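PDB 6AD3: lovastatin nonaketide synthase mokA from Monascus pilosus, which carries out the iterative nine-step assembly of the nonaketide from which monacolin K (lovastatin) is made, the piece in this entry being its condensation domain. Local coordinates for residues 259-264 and 401-406; 352-357 and 371-376; 413-418 and 430-435; 76-81 and 145-150. The protein carries 1 engineered substitution. All blocks are in the same frame, centred on the assembly; numbering follows the deposited sequence.

Overall arrangement
Condensation domains consist of two chloramphenicol acetyltransferase-like halves. Interactions 1, 2 and 3 cluster in the C-terminal half; interaction 4 lies in the N-terminal half, its centre 22 to 25 Å from theirs. Interaction 2 is nested inside the chain loop closed by interaction 1, and Asn371 ND2 lies 2.9 Å from Val406 O, probably hydrogen-bonded. Interaction 3 joins interaction 1 through a salt bridge, Arg414 NE to Glu263 OE2 (2.7 Å), and interaction 2 where Pro374 packs on Leu432 and Phe433. Interaction 4 touches none, its nearest atoms about 6 Å from interaction 1 and 7 Å from the others. Arg357 of interaction 2 pairs with Asp212, by sequence probably the HHxxxDG-motif aspartate of the active site.

Interaction 1 of 4, residues 259-264 and 401-406; sequences LAYWES and MQHARV
His403 stacks on Tyr261 and takes a hydrogen bond from Trp262, an aromatic and polar contact that ties helix 256-266 to the loop between helices 386-401 and 408-414. The evidence for the stack is a centroid separation of 4.0 Å between the Tyr261 and His403 rings, with planes 23° apart, an offset rather than edge-on pair. His403 CD2 lies over the centre of the tyrosine ring, while Tyr261 CB stands almost on the normal of the imidazole, a CH-pi contact. Tyr261 reaches the loop because its ring swings to the side opposite its own N (chi1 172°). Both polar ends are held outside the stack: Tyr261 OH by Glu399, and His403 ND1 by Asp258 of helix 256-266. Alongside, Trp262 NE1 donates to His403 O over 2.9 Å at a nearly straight 166°, the oxygen lying in the plane of the indole. Further along the loop, Val406 CG1 meets Leu259 CD2 at 3.5 Å, the two side chains crossing at about a right angle. One loop residue thus engages two successive helix residues, by ring and by carbonyl, which fixes the rotation of the indole and satisfies its N-H in a buried setting.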
loop_
_atom_site.group_PDB
_atom_site.type_symbol
_atom_site.label_atom_id
_atom_site.label_comp_id
_atom_site.label_asym_id
_atom_site.label_seq_id
_atom_site.Cartn_x
_atom_site.Cartn_y
_atom_site.Cartn_z
ATOM N N LEU A 259 -3.196 7.543 -20.519
ATOM C CA LEU A 259 -1.963 8.291 -20.412
ATOM C C LEU A 259 -2.133 9.773 -20.743
ATOM O O LEU A 259 -1.648 10.625 -20.012
ATOM C CB LEU A 259 -0.890 7.662 -21.298
ATOM C CG LEU A 259 -0.259 6.399 -20.719
ATOM C CD1 LEU A 259 0.552 5.710 -21.807
ATOM C CD2 LEU A 259 0.585 6.691 -19.495
ATOM N N ALA A 260 -2.928 10.082 -21.760
ATOM C CA ALA A 260 -3.145 11.476 -22.142
ATOM C C ALA A 260 -3.940 12.203 -21.066
ATOM O O ALA A 260 -3.687 13.373 -20.790
ATOM C CB ALA A 260 -3.870 11.571 -23.497
ATOM N N TYR A 261 -4.862 11.499 -20.427
ATOM C CA TYR A 261 -5.628 12.071 -19.322
ATOM C C TYR A 261 -4.711 12.488 -18.191
ATOM O O TYR A 261 -4.756 13.624 -17.727
ATOM C CB TYR A 261 -6.644 11.065 -18.799
ATOM C CG TYR A 261 -7.335 11.491 -17.543
ATOM C CD1 TYR A 261 -8.431 12.328 -17.592
ATOM C CD2 TYR A 261 -6.900 11.051 -16.295
ATOM C CE1 TYR A 261 -9.119 12.669 -16.447
ATOM C CE2 TYR A 261 -7.568 11.416 -15.131
ATOM C CZ TYR A 261 -8.649 12.263 -15.212
ATOM O OH TYR A 261 -9.344 12.621 -14.073
ATOM N N TRP A 262 -3.844 11.582 -17.764
ATOM C CA TRP A 262 -2.928 11.917 -16.672
ATOM C C TRP A 262 -1.858 12.910 -17.083
ATOM O O TRP A 262 -1.503 13.795 -16.309
ATOM C CB TRP A 262 -2.303 10.655 -16.075
ATOM C CG TRP A 262 -3.295 9.758 -15.441
ATOM C CD1 TRP A 262 -3.709 8.576 -15.905
ATOM C CD2 TRP A 262 -3.998 9.976 -14.209
ATOM N NE1 TRP A 262 -4.642 8.028 -15.045
ATOM C CE2 TRP A 262 -4.849 8.889 -14.020
ATOM C CE3 TRP A 262 -4.067 11.049 -13.303
ATOM C CZ2 TRP A 262 -5.736 8.803 -12.938
ATOM C CZ3 TRP A 262 -4.910 10.947 -12.219
ATOM C CH2 TRP A 262 -5.711 9.811 -12.025
ATOM N N GLU A 263 -1.391 12.829 -18.330
ATOM C CA GLU A 263 -0.364 13.736 -18.796
ATOM C C GLU A 263 -0.909 15.151 -18.875
ATOM O O GLU A 263 -0.237 16.111 -18.538
ATOM C CB GLU A 263 0.146 13.302 -20.173
ATOM C CG GLU A 263 1.129 12.146 -20.096
ATOM C CD GLU A 263 1.720 11.811 -21.456
ATOM O OE1 GLU A 263 2.273 12.725 -22.114
ATOM O OE2 GLU A 263 1.642 10.642 -21.845
ATOM N N SER A 264 -2.121 15.281 -19.355
ATOM C CA SER A 264 -2.712 16.614 -19.466
ATOM C C SER A 264 -2.970 17.201 -18.070
ATOM O O SER A 264 -2.658 18.374 -17.801
ATOM C CB SER A 264 -4.000 16.557 -20.277
ATOM O OG SER A 264 -4.717 17.757 -20.072
ATOM N N MET A 401 -11.101 7.028 -11.815
ATOM C CA MET A 401 -11.323 5.587 -11.860
ATOM C C MET A 401 -11.672 5.106 -13.268
ATOM O O MET A 401 -11.425 3.939 -13.610
ATOM C CB MET A 401 -12.429 5.178 -10.875
ATOM C CG MET A 401 -12.018 5.311 -9.425
ATOM S SD MET A 401 -10.509 4.414 -9.029
ATOM C CE MET A 401 -11.032 2.739 -9.267
ATOM N N GLN A 402 -12.023 6.029 -14.147
ATOM C CA GLN A 402 -12.138 5.698 -15.552
ATOM C C GLN A 402 -10.787 5.508 -16.243
ATOM O O GLN A 402 -10.738 5.145 -17.411
ATOM C CB GLN A 402 -12.958 6.772 -16.266
ATOM C CG GLN A 402 -14.386 6.827 -15.776
ATOM C CD GLN A 402 -15.126 8.014 -16.329
ATOM O OE1 GLN A 402 -14.517 9.003 -16.723
ATOM N NE2 GLN A 402 -16.446 7.923 -16.373
ATOM N N HIS A 403 -9.710 5.932 -15.587
ATOM C CA HIS A 403 -8.403 5.919 -16.211
ATOM C C HIS A 403 -7.439 5.276 -15.242
ATOM O O HIS A 403 -6.294 5.665 -15.174
ATOM C CB HIS A 403 -7.923 7.349 -16.515
ATOM C CG HIS A 403 -8.886 8.137 -17.350
ATOM N ND1 HIS A 403 -9.124 7.840 -18.670
ATOM C CD2 HIS A 403 -9.727 9.148 -17.035
ATOM C CE1 HIS A 403 -10.043 8.661 -19.148
ATOM N NE2 HIS A 403 -10.399 9.490 -18.186
ATOM N N ALA A 404 -7.908 4.288 -14.508
ATOM C CA ALA A 404 -7.116 3.741 -13.396
ATOM C C ALA A 404 -6.050 2.698 -13.794
ATOM O O ALA A 404 -5.294 2.275 -12.947
ATOM C CB ALA A 404 -8.032 3.127 -12.351
ATOM N N ARG A 405 -6.078 2.218 -15.038
ATOM C CA ARG A 405 -5.272 1.057 -15.433
ATOM C C ARG A 405 -3.794 1.369 -15.691
ATOM O O ARG A 405 -2.987 0.466 -15.865
ATOM C CB ARG A 405 -5.844 0.423 -16.680
ATOM C CG ARG A 405 -7.189 -0.240 -16.486
ATOM C CD ARG A 405 -7.682 -0.793 -17.824
ATOM N NE ARG A 405 -9.137 -0.769 -17.955
ATOM C CZ ARG A 405 -9.933 -1.768 -17.588
ATOM N NH1 ARG A 405 -9.421 -2.862 -17.035
ATOM N NH2 ARG A 405 -11.242 -1.671 -17.767
ATOM N N VAL A 406 -3.414 2.630 -15.669
ATOM C CA VAL A 406 -2.051 2.979 -15.931
ATOM C C VAL A 406 -1.163 2.817 -14.685
ATOM O O VAL A 406 -1.349 3.536 -13.703
ATOM C CB VAL A 406 -1.941 4.417 -16.426
ATOM C CG1 VAL A 406 -0.500 4.740 -16.752
ATOM C CG2 VAL A 406 -2.798 4.597 -17.646
#

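Interaction 2 of 4, residues 352-357 and 371-376; sequences LADTNR and NLLPLR
Asp354 and Asn371 form the hydrogen-bonded pair that ends an antiparallel ladder between strands 348-354 and 371-377. The bond from Asn371 N to Asp354 O measures 2.9 Å, and its return partner, Asp354 N to Asn371 O, 3.0 Å. The side chain of Asp354 can be traced outward from this pair. Its CB packs on Leu373 CD1 at 4.0 Å, on the face of the sheet that also carries Leu352 and Asn371. With CG beside its own carbonyl carbon (chi1 -174°), the carboxylate leans along the chain toward Asn356. OD1 faces the CE methyl of Met401 on helix 386-401. Asp354 OD2 accepts from Asn356 N at 3.0 Å, an Asx turn where strand gives way to loop, the N-H arriving from above the carboxylate plane. A water lies 2.8 Å from Asp354 OD2, donating to it and accepting from Asn371 ND2, which also bonds to Val406 O.

The two strands close one edge of the six-stranded sheet in the C-terminal half of the domain, with 371-377 outermost and 348-354 also bonded to 435-440 on its other side. Beyond the turn, Arg357 forms a salt bridge with Asp212, which by sequence corresponds to the aspartate of the HHxxxDG motif of condensation domains; this reaches into the N-terminal half.

Back in the ladder, Leu352 and Leu373 exchange two bonds, each 2.8 Å between N of one and O of the other. Leu352 CB also meets Leu375 CD2 at 3.8 Å. On the opposite face, Leu372 bends its CD2 back to lie 3.8 Å from Ala353 CA.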
loop_
_atom_site.group_PDB
_atom_site.type_symbol
_atom_site.label_atom_id
_atom_site.label_comp_id
_atom_site.label_asym_id
_atom_site.label_seq_id
_atom_site.Cartn_x
_atom_site.Cartn_y
_atom_site.Cartn_z
ATOM N N LEU A 352 -3.629 8.433 -4.819
ATOM C CA LEU A 352 -4.692 7.597 -4.287
ATOM C C LEU A 352 -4.396 6.128 -4.570
ATOM O O LEU A 352 -4.142 5.739 -5.724
ATOM C CB LEU A 352 -6.035 8.005 -4.900
ATOM C CG LEU A 352 -7.243 7.106 -4.595
ATOM C CD1 LEU A 352 -7.637 7.181 -3.133
ATOM C CD2 LEU A 352 -8.447 7.463 -5.461
ATOM N N ALA A 353 -4.211 5.353 -3.515
ATOM C CA ALA A 353 -3.939 3.944 -3.695
ATOM C C ALA A 353 -5.144 3.292 -4.362
ATOM O O ALA A 353 -6.314 3.666 -4.104
ATOM C CB ALA A 353 -3.655 3.262 -2.324
ATOM N N ASP A 354 -4.879 2.348 -5.272
ATOM C CA ASP A 354 -5.932 1.604 -5.917
ATOM C C ASP A 354 -5.438 0.177 -6.147
ATOM O O ASP A 354 -4.292 -0.014 -6.528
ATOM C CB ASP A 354 -6.324 2.247 -7.254
ATOM C CG ASP A 354 -7.520 1.565 -7.867
ATOM O OD1 ASP A 354 -8.639 1.773 -7.348
ATOM O OD2 ASP A 354 -7.350 0.839 -8.845
ATOM N N THR A 355 -6.283 -0.809 -5.906
ATOM C CA THR A 355 -5.873 -2.196 -6.081
ATOM C C THR A 355 -5.532 -2.576 -7.519
ATOM O O THR A 355 -4.786 -3.534 -7.736
ATOM C CB THR A 355 -6.944 -3.188 -5.628
ATOM O OG1 THR A 355 -8.118 -3.017 -6.442
ATOM C CG2 THR A 355 -7.254 -3.055 -4.146
ATOM N N ASN A 356 -6.104 -1.871 -8.480
ATOM C CA ASN A 356 -5.963 -2.213 -9.897
ATOM C C ASN A 356 -6.442 -3.656 -10.180
ATOM O O ASN A 356 -5.876 -4.354 -10.973
ATOM C CB ASN A 356 -4.538 -1.976 -10.407
ATOM C CG ASN A 356 -4.485 -1.633 -11.897
ATOM O OD1 ASN A 356 -3.414 -1.472 -12.463
ATOM N ND2 ASN A 356 -5.628 -1.511 -12.521
ATOM N N ARG A 357 -7.474 -4.078 -9.472
ATOM C CA ARG A 357 -8.110 -5.351 -9.730
ATOM C C ARG A 357 -9.553 -5.050 -10.116
ATOM O O ARG A 357 -10.310 -4.556 -9.315
ATOM C CB ARG A 357 -8.053 -6.216 -8.484
ATOM C CG ARG A 357 -6.653 -6.658 -8.104
ATOM C CD ARG A 357 -6.634 -7.225 -6.707
ATOM N NE ARG A 357 -5.311 -7.477 -6.146
ATOM C CZ ARG A 357 -4.769 -8.683 -6.032
ATOM N NH1 ARG A 357 -5.411 -9.738 -6.477
ATOM N NH2 ARG A 357 -3.584 -8.839 -5.477
ATOM N N ASN A 371 -1.500 -0.052 -7.156
ATOM C CA ASN A 371 -1.108 1.076 -7.960
ATOM C C ASN A 371 -1.378 2.378 -7.175
ATOM O O ASN A 371 -1.987 2.342 -6.061
ATOM C CB ASN A 371 -1.916 1.049 -9.221
ATOM C CG ASN A 371 -1.399 2.011 -10.290
ATOM O OD1 ASN A 371 -0.204 2.338 -10.358
ATOM N ND2 ASN A 371 -2.297 2.354 -11.219
ATOM N N LEU A 372 -0.948 3.489 -7.740
ATOM C CA LEU A 372 -1.238 4.802 -7.201
ATOM C C LEU A 372 -1.731 5.691 -8.341
ATOM O O LEU A 372 -1.242 5.586 -9.444
ATOM C CB LEU A 372 0.030 5.409 -6.651
ATOM C CG LEU A 372 0.567 4.769 -5.386
ATOM C CD1 LEU A 372 1.997 5.192 -5.148
ATOM C CD2 LEU A 372 -0.317 5.109 -4.226
ATOM N N LEU A 373 -2.811 6.430 -8.076
ATOM C CA LEU A 373 -3.402 7.357 -9.056
ATOM C C LEU A 373 -3.131 8.785 -8.604
ATOM O O LEU A 373 -3.516 9.169 -7.509
ATOM C CB LEU A 373 -4.891 7.125 -9.139
ATOM C CG LEU A 373 -5.341 5.681 -9.419
ATOM C CD1 LEU A 373 -6.860 5.570 -9.403
ATOM C CD2 LEU A 373 -4.795 5.232 -10.746
ATOM N N PRO A 374 -2.460 9.587 -9.454
ATOM C CA PRO A 374 -1.960 10.851 -8.944
ATOM C C PRO A 374 -2.961 11.973 -9.129
ATOM O O PRO A 374 -2.958 12.648 -10.160
ATOM C CB PRO A 374 -0.695 11.087 -9.787
ATOM C CG PRO A 374 -0.978 10.417 -11.066
ATOM C CD PRO A 374 -1.839 9.237 -10.744
ATOM N N LEU A 375 -3.845 12.152 -8.161
ATOM C CA LEU A 375 -4.888 13.156 -8.287
ATOM C C LEU A 375 -4.279 14.553 -8.055
ATOM O O LEU A 375 -3.779 14.835 -6.993
ATOM C CB LEU A 375 -5.980 12.934 -7.233
ATOM C CG LEU A 375 -7.103 11.926 -7.407
ATOM C CD1 LEU A 375 -6.834 10.846 -8.417
ATOM C CD2 LEU A 375 -7.481 11.375 -6.035
ATOM N N ARG A 376 -4.553 15.492 -8.959
ATOM C CA ARG A 376 -4.079 16.839 -8.761
ATOM C C ARG A 376 -5.235 17.680 -8.217
ATOM O O ARG A 376 -6.342 17.737 -8.838
ATOM C CB ARG A 376 -3.622 17.417 -10.091
ATOM C CG ARG A 376 -3.088 18.822 -9.984
ATOM C CD ARG A 376 -2.353 19.244 -11.243
ATOM N NE ARG A 376 -1.609 20.500 -11.016
ATOM C CZ ARG A 376 -0.755 21.023 -11.896
ATOM N NH1 ARG A 376 -0.582 20.441 -13.079
ATOM N NH2 ARG A 376 0.021 22.043 -11.556
HETATM O O HOH W 1 -5.119 1.187 -10.544
#

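Interaction 3 of 4, residues 413-418 and 430-435; sequences ERLGFE and APLFQA
A Schellman motif closes helix 408-414, and the chain leaving it brings Phe417 against Pro431 and Leu432 in the loop that leads to strand 435-440. Gly416 supplies the turn: its positive phi of 93° would press a side chain against the preceding carbonyl O. The phenyl ring of Phe417 then lies across the second loop. Its CD1 comes 3.4 Å from Pro431 CB, obliquely to the ring plane, and the backbone N of Leu432 sits over one face, 3.8 Å from CE1. At the far side of the same ring, CE2 touches Leu432 CD1 at 3.8 Å. That methyl also receives Leu415 CD1 at 4.1 Å, where the two leucines cross at about a right angle. The loop is bent at this point: Leu432, with phi 77° and psi -50°, is the centre of a classic gamma turn closed by Phe433 N to Pro431 O, 2.8 Å. Nearby, Gln434 NE2 donates to Ala430 O at 2.9 Å, spanning the turn, while its OE1 accepts from Leu277 N. The two segments share no hydrogen bond, so the match between them rests on apolar surfaces.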
loop_
_atom_site.group_PDB
_atom_site.type_symbol
_atom_site.label_atom_id
_atom_site.label_comp_id
_atom_site.label_asym_id
_atom_site.label_seq_id
_atom_site.Cartn_x
_atom_site.Cartn_y
_atom_site.Cartn_z
ATOM N N GLU A 413 7.731 7.876 -15.913
ATOM C CA GLU A 413 8.755 7.787 -16.952
ATOM C C GLU A 413 8.390 8.652 -18.131
ATOM O O GLU A 413 9.218 9.430 -18.628
ATOM C CB GLU A 413 8.940 6.356 -17.425
ATOM C CG GLU A 413 9.856 6.262 -18.647
ATOM C CD GLU A 413 10.373 4.859 -18.878
ATOM O OE1 GLU A 413 11.601 4.691 -19.068
ATOM O OE2 GLU A 413 9.564 3.918 -18.824
ATOM N N ARG A 414 7.139 8.579 -18.540
ATOM C CA ARG A 414 6.659 9.415 -19.624
ATOM C C ARG A 414 6.801 10.883 -19.364
ATOM O O ARG A 414 7.104 11.637 -20.286
ATOM C CB ARG A 414 5.244 9.086 -19.979
ATOM C CG ARG A 414 5.155 7.743 -20.650
ATOM C CD ARG A 414 3.746 7.437 -21.044
ATOM N NE ARG A 414 3.242 8.440 -21.955
ATOM C CZ ARG A 414 3.230 8.301 -23.263
ATOM N NH1 ARG A 414 3.677 7.171 -23.820
ATOM N NH2 ARG A 414 2.683 9.243 -24.001
ATOM N N LEU A 415 6.621 11.293 -18.109
ATOM C CA LEU A 415 6.699 12.681 -17.732
ATOM C C LEU A 415 8.151 13.146 -17.508
ATOM O O LEU A 415 8.387 14.292 -17.188
ATOM C CB LEU A 415 5.836 12.906 -16.477
ATOM C CG LEU A 415 4.311 12.842 -16.665
ATOM C CD1 LEU A 415 3.580 12.959 -15.353
ATOM C CD2 LEU A 415 3.854 13.947 -17.611
ATOM N N GLY A 416 9.102 12.224 -17.566
ATOM C CA GLY A 416 10.493 12.578 -17.512
ATOM C C GLY A 416 11.124 12.564 -16.146
ATOM O O GLY A 416 12.211 13.085 -15.973
ATOM N N PHE A 417 10.489 11.922 -15.166
ATOM C CA PHE A 417 11.021 11.956 -13.826
ATOM C C PHE A 417 12.143 10.960 -13.641
ATOM O O PHE A 417 12.139 9.885 -14.265
ATOM C CB PHE A 417 9.900 11.658 -12.821
ATOM C CG PHE A 417 8.977 12.829 -12.590
ATOM C CD1 PHE A 417 9.328 13.851 -11.686
ATOM C CD2 PHE A 417 7.758 12.926 -13.272
ATOM C CE1 PHE A 417 8.522 14.974 -11.543
ATOM C CE2 PHE A 417 6.931 14.025 -13.091
ATOM C CZ PHE A 417 7.341 15.076 -12.253
ATOM N N GLU A 418 13.050 11.281 -12.714
ATOM C CA GLU A 418 14.058 10.345 -12.247
ATOM C C GLU A 418 13.465 9.382 -11.193
ATOM O O GLU A 418 12.507 9.715 -10.486
ATOM C CB GLU A 418 15.228 11.121 -11.637
ATOM C CG GLU A 418 16.608 10.619 -12.043
ATOM C CD GLU A 418 17.052 11.130 -13.405
ATOM O OE1 GLU A 418 17.958 11.996 -13.458
ATOM O OE2 GLU A 418 16.561 10.608 -14.425
ATOM N N ALA A 430 9.524 12.835 -3.372
ATOM C CA ALA A 430 9.028 11.921 -4.375
ATOM C C ALA A 430 8.663 12.665 -5.651
ATOM O O ALA A 430 8.194 13.777 -5.598
ATOM C CB ALA A 430 7.837 11.189 -3.844
ATOM N N PRO A 431 8.810 11.998 -6.817
ATOM C CA PRO A 431 8.318 12.607 -8.073
ATOM C C PRO A 431 6.827 12.773 -8.120
ATOM O O PRO A 431 6.090 11.868 -7.708
ATOM C CB PRO A 431 8.736 11.631 -9.149
ATOM C CG PRO A 431 9.175 10.387 -8.474
ATOM C CD PRO A 431 9.368 10.657 -7.008
ATOM N N LEU A 432 6.400 13.941 -8.599
ATOM C CA LEU A 432 4.992 14.220 -9.011
ATOM C C LEU A 432 4.020 14.454 -7.868
ATOM O O LEU A 432 3.246 15.401 -7.883
ATOM C CB LEU A 432 4.427 13.139 -9.936
ATOM C CG LEU A 432 3.173 13.534 -10.684
ATOM C CD1 LEU A 432 3.454 14.674 -11.661
ATOM C CD2 LEU A 432 2.564 12.355 -11.372
ATOM N N PHE A 433 4.016 13.565 -6.890
ATOM C CA PHE A 433 3.191 13.782 -5.707
ATOM C C PHE A 433 3.951 13.377 -4.467
ATOM O O PHE A 433 4.754 12.441 -4.523
ATOM C CB PHE A 433 1.855 13.009 -5.794
ATOM C CG PHE A 433 1.998 11.541 -6.136
ATOM C CD1 PHE A 433 2.202 11.132 -7.455
ATOM C CD2 PHE A 433 1.960 10.551 -5.140
ATOM C CE1 PHE A 433 2.346 9.792 -7.773
ATOM C CE2 PHE A 433 2.129 9.225 -5.464
ATOM C CZ PHE A 433 2.321 8.835 -6.779
ATOM N N GLN A 434 3.664 14.055 -3.345
ATOM C CA GLN A 434 4.431 13.847 -2.108
ATOM C C GLN A 434 3.526 13.421 -0.949
ATOM O O GLN A 434 4.002 13.172 0.142
ATOM C CB GLN A 434 5.195 15.113 -1.713
ATOM C CG GLN A 434 6.245 15.518 -2.748
ATOM C CD GLN A 434 5.680 16.211 -3.979
ATOM O OE1 GLN A 434 4.850 17.134 -3.897
ATOM N NE2 GLN A 434 6.138 15.774 -5.141
ATOM N N ALA A 435 2.247 13.292 -1.234
ATOM C CA ALA A 435 1.265 12.783 -0.295
ATOM C C ALA A 435 0.543 11.579 -0.906
ATOM O O ALA A 435 0.175 11.588 -2.091
ATOM C CB ALA A 435 0.236 13.864 0.005
#

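Interaction 4 of 4, residues 76-81 and 145-150; sequences HPLSLG and LAQIVF
His76 and Gln147 pair their backbones as an antiparallel hydrogen-bonded couple, with His76 N to Gln147 O at 3.0 Å and Gln147 N to His76 O at 2.8 Å. This is the end of a small three-stranded antiparallel sheet in the N-terminal half of the condensation domain, in which strand 145-150 runs centrally between 72-77 and 131-135. Past the pair, residues 78-79 leave the sheet and lead into helix 80-91, where Ser79 is the N-cap residue.

The side chains of Leu78 and Gln147 bridge this divergence. Before it, the His76 imidazole presents its edge to Val149, whose CG2 lies near the ring plane and 3.8 Å from His76 CD2. Leu78 swings its branched end back over the strand: CD1 meets Leu145 CB at 3.8 Å, while CD2 rests 4.0 Å from Gln147 CG. It also touches Trp86 of the following helix and Phe133 of the neighbouring strand, so it fills the angle between sheet and helix.

Gln147 joins segment 76-81 with its amide as well. Its CG is anti to the carbonyl carbon (chi1 -54°) and the chain beyond is extended, which carries the amide alongside residues 76-77 to the carbonyl of Pro77. A third cross-segment bond thus grips segment 76-81 one residue beyond the backbone pair: Gln147 NE2 donates to Pro77 O over 3.0 Å, with the N-H...O angle at 169° and the oxygen close to the amide plane.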
loop_
_atom_site.group_PDB
_atom_site.type_symbol
_atom_site.label_atom_id
_atom_site.label_comp_id
_atom_site.label_asym_id
_atom_site.label_seq_id
_atom_site.Cartn_x
_atom_site.Cartn_y
_atom_site.Cartn_z
ATOM N N HIS A 76 9.338 -15.061 -18.068
ATOM C CA HIS A 76 8.487 -13.902 -18.390
ATOM C C HIS A 76 9.206 -12.637 -18.047
ATOM O O HIS A 76 9.934 -12.583 -17.076
ATOM C CB HIS A 76 7.182 -13.927 -17.555
ATOM C CG HIS A 76 6.382 -15.174 -17.715
ATOM N ND1 HIS A 76 5.486 -15.351 -18.740
ATOM C CD2 HIS A 76 6.259 -16.258 -16.921
ATOM C CE1 HIS A 76 4.923 -16.539 -18.628
ATOM N NE2 HIS A 76 5.353 -17.094 -17.516
ATOM N N PRO A 77 8.906 -11.564 -18.765
ATOM C CA PRO A 77 9.316 -10.230 -18.316
ATOM C C PRO A 77 8.675 -9.870 -16.970
ATOM O O PRO A 77 7.656 -10.414 -16.654
ATOM C CB PRO A 77 8.787 -9.301 -19.416
ATOM C CG PRO A 77 7.771 -10.090 -20.184
ATOM C CD PRO A 77 7.978 -11.545 -19.918
ATOM N N LEU A 78 9.299 -8.961 -16.209
ATOM C CA LEU A 78 8.636 -8.315 -15.088
ATOM C C LEU A 78 7.324 -7.651 -15.546
ATOM O O LEU A 78 7.193 -7.171 -16.675
ATOM C CB LEU A 78 9.562 -7.301 -14.430
ATOM C CG LEU A 78 10.910 -7.762 -13.851
ATOM C CD1 LEU A 78 11.621 -6.617 -13.145
ATOM C CD2 LEU A 78 10.728 -8.929 -12.908
ATOM N N SER A 79 6.332 -7.648 -14.681
ATOM C CA SER A 79 5.181 -6.794 -14.886
ATOM C C SER A 79 5.638 -5.342 -14.857
ATOM O O SER A 79 6.735 -5.031 -14.385
ATOM C CB SER A 79 4.122 -7.029 -13.789
ATOM O OG SER A 79 4.500 -6.428 -12.560
ATOM N N LEU A 80 4.780 -4.455 -15.334
ATOM C CA LEU A 80 5.097 -3.039 -15.362
ATOM C C LEU A 80 5.372 -2.532 -13.902
ATOM O O LEU A 80 6.344 -1.813 -13.645
ATOM C CB LEU A 80 3.954 -2.296 -16.037
ATOM C CG LEU A 80 3.870 -2.459 -17.561
ATOM C CD1 LEU A 80 2.518 -1.994 -18.073
ATOM C CD2 LEU A 80 5.002 -1.702 -18.224
ATOM N N GLY A 81 4.512 -2.910 -12.981
ATOM C CA GLY A 81 4.669 -2.547 -11.574
ATOM C C GLY A 81 5.915 -3.151 -10.972
ATOM O O GLY A 81 6.642 -2.471 -10.225
ATOM N N LEU A 145 15.713 -7.812 -15.324
ATOM C CA LEU A 145 15.437 -8.938 -14.468
ATOM C C LEU A 145 14.337 -9.654 -15.226
ATOM O O LEU A 145 13.677 -9.052 -16.038
ATOM C CB LEU A 145 14.934 -8.465 -13.106
ATOM C CG LEU A 145 15.615 -8.914 -11.819
ATOM C CD1 LEU A 145 17.112 -8.714 -11.832
ATOM C CD2 LEU A 145 15.002 -8.279 -10.591
ATOM N N ALA A 146 14.183 -10.949 -15.019
ATOM C CA ALA A 146 13.027 -11.647 -15.546
ATOM C C ALA A 146 12.475 -12.592 -14.505
ATOM O O ALA A 146 13.196 -13.035 -13.658
ATOM C CB ALA A 146 13.354 -12.400 -16.815
ATOM N N GLN A 147 11.194 -12.899 -14.606
ATOM C CA GLN A 147 10.558 -13.885 -13.738
ATOM C C GLN A 147 10.860 -15.307 -14.246
ATOM O O GLN A 147 10.651 -15.607 -15.411
ATOM C CB GLN A 147 9.031 -13.697 -13.734
ATOM C CG GLN A 147 8.562 -12.302 -13.388
ATOM C CD GLN A 147 7.050 -12.250 -13.263
ATOM O OE1 GLN A 147 6.499 -12.693 -12.256
ATOM N NE2 GLN A 147 6.380 -11.771 -14.299
ATOM N N ILE A 148 11.330 -16.156 -13.354
ATOM C CA ILE A 148 11.505 -17.546 -13.624
ATOM C C ILE A 148 10.482 -18.337 -12.852
ATOM O O ILE A 148 10.471 -18.303 -11.622
ATOM C CB ILE A 148 12.872 -18.010 -13.128
ATOM C CG1 ILE A 148 13.958 -17.184 -13.757
ATOM C CG2 ILE A 148 13.052 -19.492 -13.389
ATOM C CD1 ILE A 148 15.260 -17.200 -12.948
ATOM N N VAL A 149 9.601 -19.030 -13.556
ATOM C CA VAL A 149 8.547 -19.786 -12.876
ATOM C C VAL A 149 9.004 -21.208 -12.719
ATOM O O VAL A 149 9.277 -21.874 -13.699
ATOM C CB VAL A 149 7.214 -19.741 -13.647
ATOM C CG1 VAL A 149 6.170 -20.604 -12.955
ATOM C CG2 VAL A 149 6.724 -18.307 -13.762
ATOM N N PHE A 150 9.153 -21.644 -11.480
ATOM C CA PHE A 150 9.617 -22.971 -11.178
ATOM C C PHE A 150 8.440 -23.921 -11.070
ATOM O O PHE A 150 7.325 -23.519 -10.694
ATOM C CB PHE A 150 10.389 -22.983 -9.861
ATOM C CG PHE A 150 11.635 -22.155 -9.881
ATOM C CD1 PHE A 150 12.802 -22.653 -10.458
ATOM C CD2 PHE A 150 11.689 -20.944 -9.231
ATOM C CE1 PHE A 150 13.967 -21.895 -10.469
ATOM C CE2 PHE A 150 12.882 -20.213 -9.172
ATOM C CZ PHE A 150 14.008 -20.676 -9.819
#